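Local coordinates for segregation protein (Thermus thermophilus, PDB 1WCV) that hydrolyses ATP and cooperatively binds double-stranded DNA to form ATP-dependent nucleoprotein filaments, probably acting in chromosome partitioning, at residues A57-H63 / L83-L89; T93-A97 / P125-N129; Y30-L34 / Y235-E240. All coordinates share one frame; numbering follows the deposited sequence.

Contact 1. Residues A57-H63 / L83-L89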
ATOM      1  N   ALA A  57      30.424  -6.718 -17.724  1.00 69.09           N
ATOM      2  CA  ALA A  57      30.568  -7.600 -18.875  1.00 70.86           C
ATOM      3  C   ALA A  57      30.836  -6.819 -20.155  1.00 71.41           C
ATOM      4  O   ALA A  57      30.599  -5.615 -20.221  1.00 71.62           O
ATOM      5  CB  ALA A  57      29.313  -8.449 -19.039  1.00 71.46           C
ATOM      6  N   GLU A  58      31.334  -7.517 -21.170  1.00 72.29           N
ATOM      7  CA  GLU A  58      31.631  -6.890 -22.449  1.00 72.84           C
ATOM      8  C   GLU A  58      30.647  -7.410 -23.491  1.00 70.41           C
ATOM      9  O   GLU A  58      30.691  -7.027 -24.658  1.00 70.18           O
ATOM     10  CB  GLU A  58      33.071  -7.201 -22.867  1.00 77.30           C
ATOM     11  CG  GLU A  58      33.586  -6.346 -24.019  1.00 82.84           C
ATOM     12  CD  GLU A  58      35.078  -6.512 -24.254  1.00 86.11           C
ATOM     13  OE1 GLU A  58      35.613  -5.855 -25.172  1.00 87.72           O
ATOM     14  OE2 GLU A  58      35.716  -7.298 -23.519  1.00 88.01           O
ATOM     15  N   ARG A  59      29.759  -8.289 -23.044  1.00 67.46           N
ATOM     16  CA  ARG A  59      28.736  -8.872 -23.900  1.00 64.59           C
ATOM     17  C   ARG A  59      27.383  -8.560 -23.272  1.00 60.97           C
ATOM     18  O   ARG A  59      27.181  -8.791 -22.080  1.00 59.97           O
ATOM     19  CB  ARG A  59      28.931 -10.387 -24.001  1.00 67.93           C
ATOM     20  CG  ARG A  59      30.218 -10.802 -24.700  1.00 71.21           C
ATOM     21  CD  ARG A  59      30.500 -12.285 -24.516  1.00 73.64           C
ATOM     22  NE  ARG A  59      29.412 -13.131 -25.001  1.00 75.46           N
ATOM     23  CZ  ARG A  59      29.013 -13.189 -26.268  1.00 76.67           C
ATOM     24  NH1 ARG A  59      28.013 -13.988 -26.614  1.00 76.76           N
ATOM     25  NH2 ARG A  59      29.614 -12.447 -27.188  1.00 77.45           N
ATOM     26  N   GLY A  60      26.461  -8.031 -24.070  1.00 57.12           N
ATOM     27  CA  GLY A  60      25.153  -7.694 -23.538  1.00 51.49           C
ATOM     28  C   GLY A  60      23.993  -7.802 -24.507  1.00 48.51           C
ATOM     29  O   GLY A  60      24.000  -8.615 -25.435  1.00 45.76           O
ATOM     30  N   VAL A  61      22.985  -6.966 -24.280  1.00 44.15           N
ATOM     31  CA  VAL A  61      21.786  -6.945 -25.106  1.00 41.29           C
ATOM     32  C   VAL A  61      22.070  -6.625 -26.570  1.00 39.79           C
ATOM     33  O   VAL A  61      21.325  -7.046 -27.456  1.00 37.69           O
ATOM     34  CB  VAL A  61      20.766  -5.924 -24.560  1.00 40.61           C
ATOM     35  CG1 VAL A  61      20.323  -6.330 -23.168  1.00 41.40           C
ATOM     36  CG2 VAL A  61      21.385  -4.544 -24.517  1.00 40.16           C
ATOM     37  N   TYR A  62      23.142  -5.882 -26.826  1.00 39.54           N
ATOM     38  CA  TYR A  62      23.486  -5.528 -28.199  1.00 44.55           C
ATOM     39  C   TYR A  62      23.752  -6.785 -29.007  1.00 44.58           C
ATOM     40  O   TYR A  62      23.337  -6.893 -30.161  1.00 45.00           O
ATOM     41  CB  TYR A  62      24.724  -4.630 -28.236  1.00 47.02           C
ATOM     42  CG  TYR A  62      25.074  -4.125 -29.625  1.00 51.85           C
ATOM     43  CD1 TYR A  62      25.616  -4.978 -30.591  1.00 54.24           C
ATOM     44  CD2 TYR A  62      24.862  -2.792 -29.973  1.00 54.39           C
ATOM     45  CE1 TYR A  62      25.944  -4.511 -31.869  1.00 56.71           C
ATOM     46  CE2 TYR A  62      25.184  -2.315 -31.244  1.00 56.55           C
ATOM     47  CZ  TYR A  62      25.723  -3.175 -32.186  1.00 57.17           C
ATOM     48  OH  TYR A  62      26.051  -2.693 -33.437  1.00 59.49           O
ATOM     49  N   HIS A  63      24.449  -7.734 -28.392  1.00 44.93           N
ATOM     50  CA  HIS A  63      24.773  -8.991 -29.045  1.00 44.51           C
ATOM     51  C   HIS A  63      23.524  -9.842 -29.224  1.00 45.80           C
ATOM     52  O   HIS A  63      23.443 -10.658 -30.142  1.00 46.21           O
ATOM     53  CB  HIS A  63      25.819  -9.733 -28.223  1.00 45.55           C
ATOM     54  CG  HIS A  63      27.082  -8.956 -28.028  1.00 46.52           C
ATOM     55  ND1 HIS A  63      27.938  -8.656 -29.065  1.00 47.58           N
ATOM     56  CD2 HIS A  63      27.615  -8.385 -26.923  1.00 46.97           C
ATOM     57  CE1 HIS A  63      28.943  -7.931 -28.609  1.00 47.34           C
ATOM     58  NE2 HIS A  63      28.772  -7.752 -27.312  1.00 49.82           N
ATOM     59  N   LEU A  83      20.552  -9.580 -18.217  1.00 26.71           N
ATOM     60  CA  LEU A  83      21.085  -9.484 -19.572  1.00 28.26           C
ATOM     61  C   LEU A  83      21.641  -8.063 -19.521  1.00 28.31           C
ATOM     62  O   LEU A  83      20.918  -7.093 -19.730  1.00 27.89           O
ATOM     63  CB  LEU A  83      19.967  -9.590 -20.607  1.00 31.69           C
ATOM     64  CG  LEU A  83      20.384 -10.123 -21.981  1.00 37.72           C
ATOM     65  CD1 LEU A  83      19.274  -9.854 -22.979  1.00 36.80           C
ATOM     66  CD2 LEU A  83      21.673  -9.458 -22.440  1.00 41.43           C
ATOM     67  N   PRO A  84      22.936  -7.929 -19.207  1.00 27.98           N
ATOM     68  CA  PRO A  84      23.629  -6.646 -19.095  1.00 26.75           C
ATOM     69  C   PRO A  84      23.684  -5.733 -20.308  1.00 27.54           C
ATOM     70  O   PRO A  84      23.423  -6.140 -21.441  1.00 27.02           O
ATOM     71  CB  PRO A  84      25.021  -7.057 -18.626  1.00 29.39           C
ATOM     72  CG  PRO A  84      25.214  -8.356 -19.304  1.00 27.74           C
ATOM     73  CD  PRO A  84      23.894  -9.043 -19.080  1.00 30.21           C
ATOM     74  N   ALA A  85      24.025  -4.479 -20.035  1.00 29.60           N
ATOM     75  CA  ALA A  85      24.159  -3.460 -21.057  1.00 33.99           C
ATOM     76  C   ALA A  85      25.605  -2.996 -21.009  1.00 36.90           C
ATOM     77  O   ALA A  85      26.238  -3.016 -19.949  1.00 37.26           O
ATOM     78  CB  ALA A  85      23.219  -2.294 -20.770  1.00 34.66           C
ATOM     79  N   THR A  86      26.125  -2.592 -22.161  1.00 39.12           N
ATOM     80  CA  THR A  86      27.503  -2.127 -22.277  1.00 41.34           C
ATOM     81  C   THR A  86      27.509  -0.842 -23.099  1.00 43.14           C
ATOM     82  O   THR A  86      26.496  -0.478 -23.697  1.00 43.22           O
ATOM     83  CB  THR A  86      28.375  -3.164 -23.015  1.00 40.66           C
ATOM     84  OG1 THR A  86      27.792  -3.452 -24.294  1.00 42.74           O
ATOM     85  CG2 THR A  86      28.469  -4.454 -22.221  1.00 39.80           C
ATOM     86  N   PRO A  87      28.647  -0.128 -23.129  1.00 45.03           N
ATOM     87  CA  PRO A  87      28.704   1.109 -23.915  1.00 45.70           C
ATOM     88  C   PRO A  87      28.615   0.795 -25.407  1.00 46.56           C
ATOM     89  O   PRO A  87      28.790   1.668 -26.258  1.00 48.40           O
ATOM     90  CB  PRO A  87      30.051   1.709 -23.513  1.00 44.94           C
ATOM     91  CG  PRO A  87      30.874   0.503 -23.177  1.00 44.46           C
ATOM     92  CD  PRO A  87      29.901  -0.339 -22.387  1.00 44.37           C
ATOM     93  N   ASP A  88      28.335  -0.469 -25.703  1.00 47.41           N
ATOM     94  CA  ASP A  88      28.207  -0.966 -27.071  1.00 47.36           C
ATOM     95  C   ASP A  88      26.754  -0.864 -27.525  1.00 47.96           C
ATOM     96  O   ASP A  88      26.470  -0.776 -28.721  1.00 46.58           O
ATOM     97  CB  ASP A  88      28.651  -2.430 -27.116  1.00 49.66           C
ATOM     98  CG  ASP A  88      28.575  -3.029 -28.507  1.00 51.77           C
ATOM     99  OD1 ASP A  88      29.312  -2.557 -29.400  1.00 54.27           O
ATOM    100  OD2 ASP A  88      27.773  -3.967 -28.709  1.00 51.53           O
ATOM    101  N   LEU A  89      25.842  -0.876 -26.556  1.00 47.44           N
ATOM    102  CA  LEU A  89      24.413  -0.797 -26.829  1.00 46.20           C
ATOM    103  C   LEU A  89      24.073   0.390 -27.723  1.00 45.53           C
ATOM    104  O   LEU A  89      23.190   0.311 -28.578  1.00 47.84           O
ATOM    105  CB  LEU A  89      23.645  -0.676 -25.518  1.00 44.90           C
ATOM    106  CG  LEU A  89      22.421  -1.579 -25.370  1.00 46.25           C
ATOM    107  CD1 LEU A  89      21.724  -1.260 -24.052  1.00 45.19           C
ATOM    108  CD2 LEU A  89      21.478  -1.383 -26.550  1.00 46.75           C
TER
HETATM  109  O   HOH W   1      25.327  -4.386 -25.059  1.00 13.98           O
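The ring of Tyr62 has the Asp88 carboxylate over one face, with Asp88 CG 3.8 Å above the ring plane, displaced toward the rim, and the two planes turned 54° apart. Asp88 OD2 and Asp88 O are both modelled too close to the ring, so the fine geometry here, tilt included, is doubtful. At the ring edge, in plane, lies Leu89 O, while the His63 imidazole turns an edge to the backbone of Arg59 and Gly60. Val61 is wedged between two leucines: CG1 touches Leu83 CD2 at 3.5 Å, and its chi1 of -63° places CG2 between backbone N and carbonyl carbon, pressing on Leu89 CG at 3.3 Å, both tight. These residues belong to the alpha/beta P-loop NTPase fold of the ParA family, where strand 80-83 runs out through a type I turn, Thr86 to Leu89, into helix 89-96. Val61 N donates to Pro84 O at 3.0 Å, nearly along the C=O axis. Gly60 CA comes within 3.1 Å of the same Pro84 O, where a beta carbon would collide with it. A water joins Tyr62 N, whose bond it accepts, to Thr86 OG1, 2.7 Å from the water. Thr86 CG2 rests against Ala57 O.

Contact 2. Residues T93-A97 / P125-N129; sequences TVELA and PLTLN
With chi1 at -69°, Leu96 sets CG anti to its carbonyl carbon and extends CD1 toward Leu126, whose CG is likewise anti to the carbonyl carbon (chi1 -86°), which turns CD2 toward it; Leu96 CD1 and Leu126 CD2 come within 3.7 Å. The two side chains approach at a slant, and Leu96 and Ala97 are poorly ordered, so the exact fit is less certain at both. Nearer the backbone, Leu96 CB lies 3.4 Å from Asn129 ND2. That amide is fixed from its own helix: ND2 donates to Pro125 O at 2.7 Å, from above the carbonyl plane, while Asn129 N reaches the same oxygen from the opposite face. Leu103 N binds the other end of the amide, OD1, which limits its freedom to flip. Pro125, in the first turn of helix 125-133, presents its ring to the end of the other helix: its CG meets Ala97 CB at 3.7 Å and also approaches Thr93 O. Across from Leu126, Thr93 OG1 touches Leu126 CG at 3.7 Å, so a hydroxyl lies against a methine rather than a polar mate from the facing helix. Ala102 and Leu65 add further apolar cover around Leu96. Helices 89-96 and 125-133 both lie in connections between parallel strands, and this lateral packing of neighbouring connecting helices is typical of the alpha/beta P-loop NTPase fold.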
ATOM      1  N   THR A  93      20.956   1.520 -31.429  1.00 46.45           N
ATOM      2  CA  THR A  93      19.924   2.565 -31.423  1.00 45.10           C
ATOM      3  C   THR A  93      19.838   3.301 -32.762  1.00 43.22           C
ATOM      4  O   THR A  93      18.751   3.705 -33.223  1.00 43.97           O
ATOM      5  CB  THR A  93      20.162   3.573 -30.272  1.00 46.97           C
ATOM      6  OG1 THR A  93      19.056   3.483 -29.352  1.00 49.45           O
ATOM      7  CG2 THR A  93      20.319   5.026 -30.787  1.00 44.51           C
ATOM      8  N   VAL A  94      20.997   3.476 -33.394  1.00 46.69           N
ATOM      9  CA  VAL A  94      21.023   4.100 -34.678  1.00 45.17           C
ATOM     10  C   VAL A  94      20.118   3.235 -35.568  1.00 45.26           C
ATOM     11  O   VAL A  94      19.188   3.763 -36.181  1.00 48.04           O
ATOM     12  CB  VAL A  94      22.453   4.182 -35.253  1.00 44.13           C
ATOM     13  CG1 VAL A  94      22.338   4.292 -36.756  1.00 42.68           C
ATOM     14  CG2 VAL A  94      23.213   5.440 -34.725  1.00 43.48           C
ATOM     15  N   GLU A  95      20.340   1.910 -35.595  1.00 49.48           N
ATOM     16  CA  GLU A  95      19.563   0.929 -36.402  1.00 50.43           C
ATOM     17  C   GLU A  95      18.172   0.495 -35.855  1.00 52.32           C
ATOM     18  O   GLU A  95      17.222   0.122 -36.647  1.00 52.84           O
ATOM     19  CB  GLU A  95      20.420  -0.322 -36.583  1.00 51.38           C
ATOM     20  CG  GLU A  95      21.876  -0.204 -36.073  1.00 53.90           C
ATOM     21  CD  GLU A  95      22.492  -1.559 -35.856  1.00 57.52           C
ATOM     22  OE1 GLU A  95      23.665  -1.765 -36.273  1.00 60.89           O
ATOM     23  OE2 GLU A  95      21.822  -2.443 -35.253  1.00 58.74           O
ATOM     24  N   LEU A  96      18.037   0.500 -34.529  1.00 57.72           N
ATOM     25  CA  LEU A  96      16.773   0.134 -33.902  1.00 60.63           C
ATOM     26  C   LEU A  96      15.757   1.194 -34.267  1.00 61.11           C
ATOM     27  O   LEU A  96      14.560   0.940 -34.251  1.00 61.56           O
ATOM     28  CB  LEU A  96      16.909   0.031 -32.381  1.00 62.72           C
ATOM     29  CG  LEU A  96      17.749  -1.148 -31.878  1.00 65.95           C
ATOM     30  CD1 LEU A  96      17.679  -1.197 -30.367  1.00 67.72           C
ATOM     31  CD2 LEU A  96      17.248  -2.467 -32.461  1.00 68.11           C
ATOM     32  N   ALA A  97      16.241   2.387 -34.597  1.00 61.15           N
ATOM     33  CA  ALA A  97      15.358   3.465 -35.019  1.00 62.03           C
ATOM     34  C   ALA A  97      14.805   3.033 -36.371  1.00 61.30           C
ATOM     35  O   ALA A  97      15.559   2.838 -37.325  1.00 62.29           O
ATOM     36  CB  ALA A  97      16.138   4.761 -35.158  1.00 63.24           C
ATOM     37  N   PRO A 125      15.079   5.015 -29.255  1.00 21.15           N
ATOM     38  CA  PRO A 125      14.652   3.790 -29.936  1.00 20.57           C
ATOM     39  C   PRO A 125      14.665   2.594 -28.984  1.00 18.75           C
ATOM     40  O   PRO A 125      13.920   1.638 -29.178  1.00 21.08           O
ATOM     41  CB  PRO A 125      15.665   3.656 -31.071  1.00 23.04           C
ATOM     42  CG  PRO A 125      15.917   5.111 -31.432  1.00 23.06           C
ATOM     43  CD  PRO A 125      16.076   5.748 -30.060  1.00 23.49           C
ATOM     44  N   LEU A 126      15.511   2.654 -27.960  1.00 19.37           N
ATOM     45  CA  LEU A 126      15.594   1.569 -26.985  1.00 16.71           C
ATOM     46  C   LEU A 126      14.372   1.582 -26.081  1.00 18.75           C
ATOM     47  O   LEU A 126      13.849   0.528 -25.720  1.00 20.13           O
ATOM     48  CB  LEU A 126      16.879   1.682 -26.156  1.00 18.42           C
ATOM     49  CG  LEU A 126      18.072   1.003 -26.839  1.00 24.58           C
ATOM     50  CD1 LEU A 126      19.386   1.453 -26.226  1.00 25.90           C
ATOM     51  CD2 LEU A 126      17.901  -0.507 -26.721  1.00 25.84           C
ATOM     52  N   THR A 127      13.906   2.774 -25.733  1.00 18.71           N
ATOM     53  CA  THR A 127      12.720   2.887 -24.893  1.00 19.30           C
ATOM     54  C   THR A 127      11.553   2.348 -25.704  1.00 20.29           C
ATOM     55  O   THR A 127      10.750   1.553 -25.217  1.00 17.59           O
ATOM     56  CB  THR A 127      12.418   4.350 -24.538  1.00 18.19           C
ATOM     57  OG1 THR A 127      13.590   4.955 -23.985  1.00 22.20           O
ATOM     58  CG2 THR A 127      11.270   4.431 -23.527  1.00 19.97           C
ATOM     59  N   LEU A 128      11.469   2.791 -26.953  1.00 17.68           N
ATOM     60  CA  LEU A 128      10.394   2.364 -27.830  1.00 19.59           C
ATOM     61  C   LEU A 128      10.428   0.852 -28.028  1.00 20.29           C
ATOM     62  O   LEU A 128       9.388   0.201 -28.048  1.00 19.56           O
ATOM     63  CB  LEU A 128      10.495   3.087 -29.177  1.00 22.18           C
ATOM     64  CG  LEU A 128       9.339   2.900 -30.163  1.00 23.49           C
ATOM     65  CD1 LEU A 128       9.360   1.502 -30.727  1.00 28.67           C
ATOM     66  CD2 LEU A 128       8.014   3.173 -29.468  1.00 24.36           C
ATOM     67  N   ASN A 129      11.618   0.288 -28.180  1.00 20.14           N
ATOM     68  CA  ASN A 129      11.724  -1.160 -28.356  1.00 19.21           C
ATOM     69  C   ASN A 129      11.229  -1.900 -27.113  1.00 21.11           C
ATOM     70  O   ASN A 129      10.697  -3.007 -27.206  1.00 19.15           O
ATOM     71  CB  ASN A 129      13.173  -1.559 -28.661  1.00 22.33           C
ATOM     72  CG  ASN A 129      13.438  -1.676 -30.147  1.00 28.34           C
ATOM     73  OD1 ASN A 129      13.123  -2.695 -30.769  1.00 28.75           O
ATOM     74  ND2 ASN A 129      14.001  -0.625 -30.730  1.00 30.68           N
TER

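Contact 3. Residues Y30-L34 / Y235-E240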
ATOM      1  N   TYR A  30      12.885  -9.222  -5.546  1.00 16.04           N
ATOM      2  CA  TYR A  30      11.791  -9.787  -4.780  1.00 14.87           C
ATOM      3  C   TYR A  30      10.862 -10.692  -5.563  1.00 14.85           C
ATOM      4  O   TYR A  30      10.253 -11.589  -4.988  1.00 16.36           O
ATOM      5  CB  TYR A  30      11.026  -8.677  -4.064  1.00 12.53           C
ATOM      6  CG  TYR A  30      11.824  -8.151  -2.893  1.00 13.03           C
ATOM      7  CD1 TYR A  30      11.952  -8.902  -1.724  1.00 13.10           C
ATOM      8  CD2 TYR A  30      12.512  -6.948  -2.978  1.00 12.92           C
ATOM      9  CE1 TYR A  30      12.753  -8.468  -0.672  1.00 13.05           C
ATOM     10  CE2 TYR A  30      13.318  -6.501  -1.932  1.00 17.15           C
ATOM     11  CZ  TYR A  30      13.434  -7.270  -0.780  1.00 15.88           C
ATOM     12  OH  TYR A  30      14.239  -6.837   0.244  1.00 14.46           O
ATOM     13  N   LEU A  31      10.741 -10.477  -6.869  1.00 14.79           N
ATOM     14  CA  LEU A  31       9.895 -11.364  -7.657  1.00 14.34           C
ATOM     15  C   LEU A  31      10.615 -12.721  -7.683  1.00 17.45           C
ATOM     16  O   LEU A  31       9.985 -13.776  -7.699  1.00 19.81           O
ATOM     17  CB  LEU A  31       9.705 -10.810  -9.075  1.00 15.48           C
ATOM     18  CG  LEU A  31       8.751  -9.611  -9.212  1.00 16.40           C
ATOM     19  CD1 LEU A  31       8.795  -9.092 -10.645  1.00 18.41           C
ATOM     20  CD2 LEU A  31       7.330 -10.016  -8.837  1.00 17.32           C
ATOM     21  N   ALA A  32      11.944 -12.683  -7.671  1.00 19.21           N
ATOM     22  CA  ALA A  32      12.732 -13.917  -7.668  1.00 22.99           C
ATOM     23  C   ALA A  32      12.484 -14.662  -6.360  1.00 25.06           C
ATOM     24  O   ALA A  32      12.302 -15.879  -6.348  1.00 26.89           O
ATOM     25  CB  ALA A  32      14.205 -13.602  -7.795  1.00 23.22           C
ATOM     26  N   ARG A  33      12.481 -13.924  -5.257  1.00 25.86           N
ATOM     27  CA  ARG A  33      12.258 -14.522  -3.947  1.00 26.41           C
ATOM     28  C   ARG A  33      10.840 -15.056  -3.784  1.00 28.39           C
ATOM     29  O   ARG A  33      10.555 -15.795  -2.844  1.00 27.71           O
ATOM     30  CB  ARG A  33      12.598 -13.513  -2.846  1.00 25.64           C
ATOM     31  CG  ARG A  33      14.108 -13.276  -2.702  1.00 21.65           C
ATOM     32  CD  ARG A  33      14.427 -12.142  -1.736  1.00 27.24           C
ATOM     33  NE  ARG A  33      15.855 -12.063  -1.416  1.00 23.24           N
ATOM     34  CZ  ARG A  33      16.807 -11.680  -2.264  1.00 26.39           C
ATOM     35  NH1 ARG A  33      16.503 -11.326  -3.510  1.00 25.47           N
ATOM     36  NH2 ARG A  33      18.073 -11.655  -1.861  1.00 25.96           N
ATOM     37  N   LEU A  34       9.952 -14.688  -4.702  1.00 28.37           N
ATOM     38  CA  LEU A  34       8.580 -15.178  -4.663  1.00 30.67           C
ATOM     39  C   LEU A  34       8.518 -16.507  -5.408  1.00 31.50           C
ATOM     40  O   LEU A  34       7.452 -17.102  -5.550  1.00 34.46           O
ATOM     41  CB  LEU A  34       7.620 -14.180  -5.314  1.00 30.35           C
ATOM     42  CG  LEU A  34       7.233 -12.961  -4.475  1.00 33.74           C
ATOM     43  CD1 LEU A  34       6.263 -12.084  -5.260  1.00 35.15           C
ATOM     44  CD2 LEU A  34       6.593 -13.426  -3.175  1.00 34.87           C
ATOM     45  N   TYR A 235       9.731  -2.807  -1.176  1.00  9.88           N
ATOM     46  CA  TYR A 235       9.878  -3.545  -2.429  1.00 11.70           C
ATOM     47  C   TYR A 235       9.353  -4.973  -2.331  1.00 13.11           C
ATOM     48  O   TYR A 235       8.900  -5.541  -3.322  1.00 12.33           O
ATOM     49  CB  TYR A 235      11.332  -3.520  -2.920  1.00 10.71           C
ATOM     50  CG  TYR A 235      11.606  -2.291  -3.756  1.00 12.58           C
ATOM     51  CD1 TYR A 235      10.918  -2.076  -4.948  1.00 12.68           C
ATOM     52  CD2 TYR A 235      12.512  -1.317  -3.335  1.00 13.89           C
ATOM     53  CE1 TYR A 235      11.119  -0.913  -5.694  1.00 12.13           C
ATOM     54  CE2 TYR A 235      12.724  -0.158  -4.071  1.00 12.91           C
ATOM     55  CZ  TYR A 235      12.023   0.041  -5.244  1.00 11.47           C
ATOM     56  OH  TYR A 235      12.203   1.204  -5.950  1.00 12.77           O
ATOM     57  N   ARG A 236       9.402  -5.556  -1.135  1.00 12.12           N
ATOM     58  CA  ARG A 236       8.877  -6.903  -0.947  1.00 12.11           C
ATOM     59  C   ARG A 236       7.366  -6.832  -1.175  1.00 12.85           C
ATOM     60  O   ARG A 236       6.782  -7.663  -1.871  1.00 12.36           O
ATOM     61  CB  ARG A 236       9.177  -7.391   0.479  1.00 16.32           C
ATOM     62  CG  ARG A 236       8.517  -8.720   0.890  1.00 22.46           C
ATOM     63  CD  ARG A 236       8.937  -9.875  -0.001  1.00 32.56           C
ATOM     64  NE  ARG A 236       8.243 -11.128   0.305  1.00 38.93           N
ATOM     65  CZ  ARG A 236       8.512 -11.917   1.346  1.00 41.21           C
ATOM     66  NH1 ARG A 236       9.469 -11.594   2.204  1.00 44.84           N
ATOM     67  NH2 ARG A 236       7.830 -13.041   1.519  1.00 40.49           N
ATOM     68  N   ARG A 237       6.744  -5.807  -0.598  1.00 10.73           N
ATOM     69  CA  ARG A 237       5.305  -5.623  -0.716  1.00 12.50           C
ATOM     70  C   ARG A 237       4.919  -5.261  -2.154  1.00 11.81           C
ATOM     71  O   ARG A 237       3.896  -5.717  -2.662  1.00 11.42           O
ATOM     72  CB  ARG A 237       4.855  -4.545   0.275  1.00 14.65           C
ATOM     73  CG  ARG A 237       3.350  -4.376   0.417  1.00 17.37           C
ATOM     74  CD  ARG A 237       3.028  -3.505   1.633  1.00 14.99           C
ATOM     75  NE  ARG A 237       3.487  -4.131   2.876  1.00 16.68           N
ATOM     76  CZ  ARG A 237       4.405  -3.620   3.695  1.00 17.19           C
ATOM     77  NH1 ARG A 237       4.986  -2.456   3.427  1.00 20.46           N
ATOM     78  NH2 ARG A 237       4.749  -4.278   4.785  1.00 16.40           N
ATOM     79  N   LEU A 238       5.750  -4.459  -2.817  1.00 10.91           N
ATOM     80  CA  LEU A 238       5.463  -4.081  -4.194  1.00 12.61           C
ATOM     81  C   LEU A 238       5.420  -5.305  -5.102  1.00 13.00           C
ATOM     82  O   LEU A 238       4.564  -5.398  -5.977  1.00 12.01           O
ATOM     83  CB  LEU A 238       6.519  -3.113  -4.724  1.00 12.46           C
ATOM     84  CG  LEU A 238       6.302  -2.689  -6.182  1.00 14.31           C
ATOM     85  CD1 LEU A 238       4.973  -1.951  -6.306  1.00 14.32           C
ATOM     86  CD2 LEU A 238       7.444  -1.800  -6.633  1.00 13.63           C
ATOM     87  N   ALA A 239       6.345  -6.237  -4.905  1.00 11.26           N
ATOM     88  CA  ALA A 239       6.369  -7.440  -5.729  1.00 13.98           C
ATOM     89  C   ALA A 239       5.026  -8.154  -5.599  1.00 15.11           C
ATOM     90  O   ALA A 239       4.500  -8.696  -6.571  1.00 14.13           O
ATOM     91  CB  ALA A 239       7.517  -8.360  -5.299  1.00 14.36           C
ATOM     92  N   GLU A 240       4.465  -8.142  -4.392  1.00 13.01           N
ATOM     93  CA  GLU A 240       3.169  -8.776  -4.160  1.00 15.19           C
ATOM     94  C   GLU A 240       2.060  -7.993  -4.869  1.00 13.07           C
ATOM     95  O   GLU A 240       1.154  -8.577  -5.461  1.00 13.03           O
ATOM     96  CB  GLU A 240       2.866  -8.840  -2.655  1.00 17.61           C
ATOM     97  CG  GLU A 240       3.763  -9.784  -1.869  1.00 25.37           C
ATOM     98  CD  GLU A 240       3.460  -9.776  -0.379  1.00 33.88           C
ATOM     99  OE1 GLU A 240       3.631  -8.721   0.266  1.00 39.36           O
ATOM    100  OE2 GLU A 240       3.044 -10.826   0.152  1.00 40.36           O
TER
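Tyr235 begins the interface by setting its CB against the ring of Tyr30, 3.6 Å from Tyr30 CD2. Beyond CB its side chain leads away from Tyr30, and its hydroxyl is hydrogen-bonded to Thr23 OG1, which places it beside helix 18-33 close to the nucleotide-binding residues Gly19 and Thr22. Arg236 follows and covers one face of the Tyr30 ring. Its CA stands 3.7 Å above the ring plane, offset toward the rim, and its CB makes a CH-pi contact, 4.2 Å from the centroid of the Tyr30 ring and 25° off the ring normal. The bend of the arginine chain at chi2 (60°) brings CD down past the rim of the ring, 3.6 Å from Tyr30 CD1. The guanidinium continues past the ring and makes a weak hydrogen bond through NH1 with Gln187 of the second subunit. Arg237 turns from this interface altogether and forms a salt bridge with Glu190 of the second subunit. One helical turn after Tyr235, Ala239 supplies a small methyl to three side chains at once: its CB is 3.7 Å from Tyr30 CB and 3.9 Å from both Leu31 CD2 and Leu34 CD1. Glu240 adds only a loose approach of its backbone to Leu34. Replacing Tyr30 with an alanine would probably leave a gap beside Tyr235 CB and deprive Arg236 of the ring face under its CA and CB and of the rim beside its CD. Across this interface the helices meet through carbon: aromatic face, aliphatic arginine chain and methyl groups. The chemistry implies that fit and apolar burial join helix 18-33 to helix 230-246, while the polar ends of Tyr235 and Arg236 turn to Thr23 and, weakly, to Gln187 of the second subunit.

From the N terminus, the chain first passes through 30-34, at the end of helix 18-33, and this half of contact 3 waits some two hundred residues for its mate. Inside that long loop, contact 1 closes first, joining the approach to helix 61-65 to the exit of strand 80-83. Contact 2 follows in series, tying helix 89-96 to helix 125-133. Both are nested within contact 3, which closes only when helix 230-246 returns to helix 18-33; none cross. Contacts 1 and 2 touch, Leu89 CD2 lying 3.5 Å from Leu126 CD1, whereas contacts 2 and 3 lie on opposite sides of the chain's centre, their own centres about 30 Å apart.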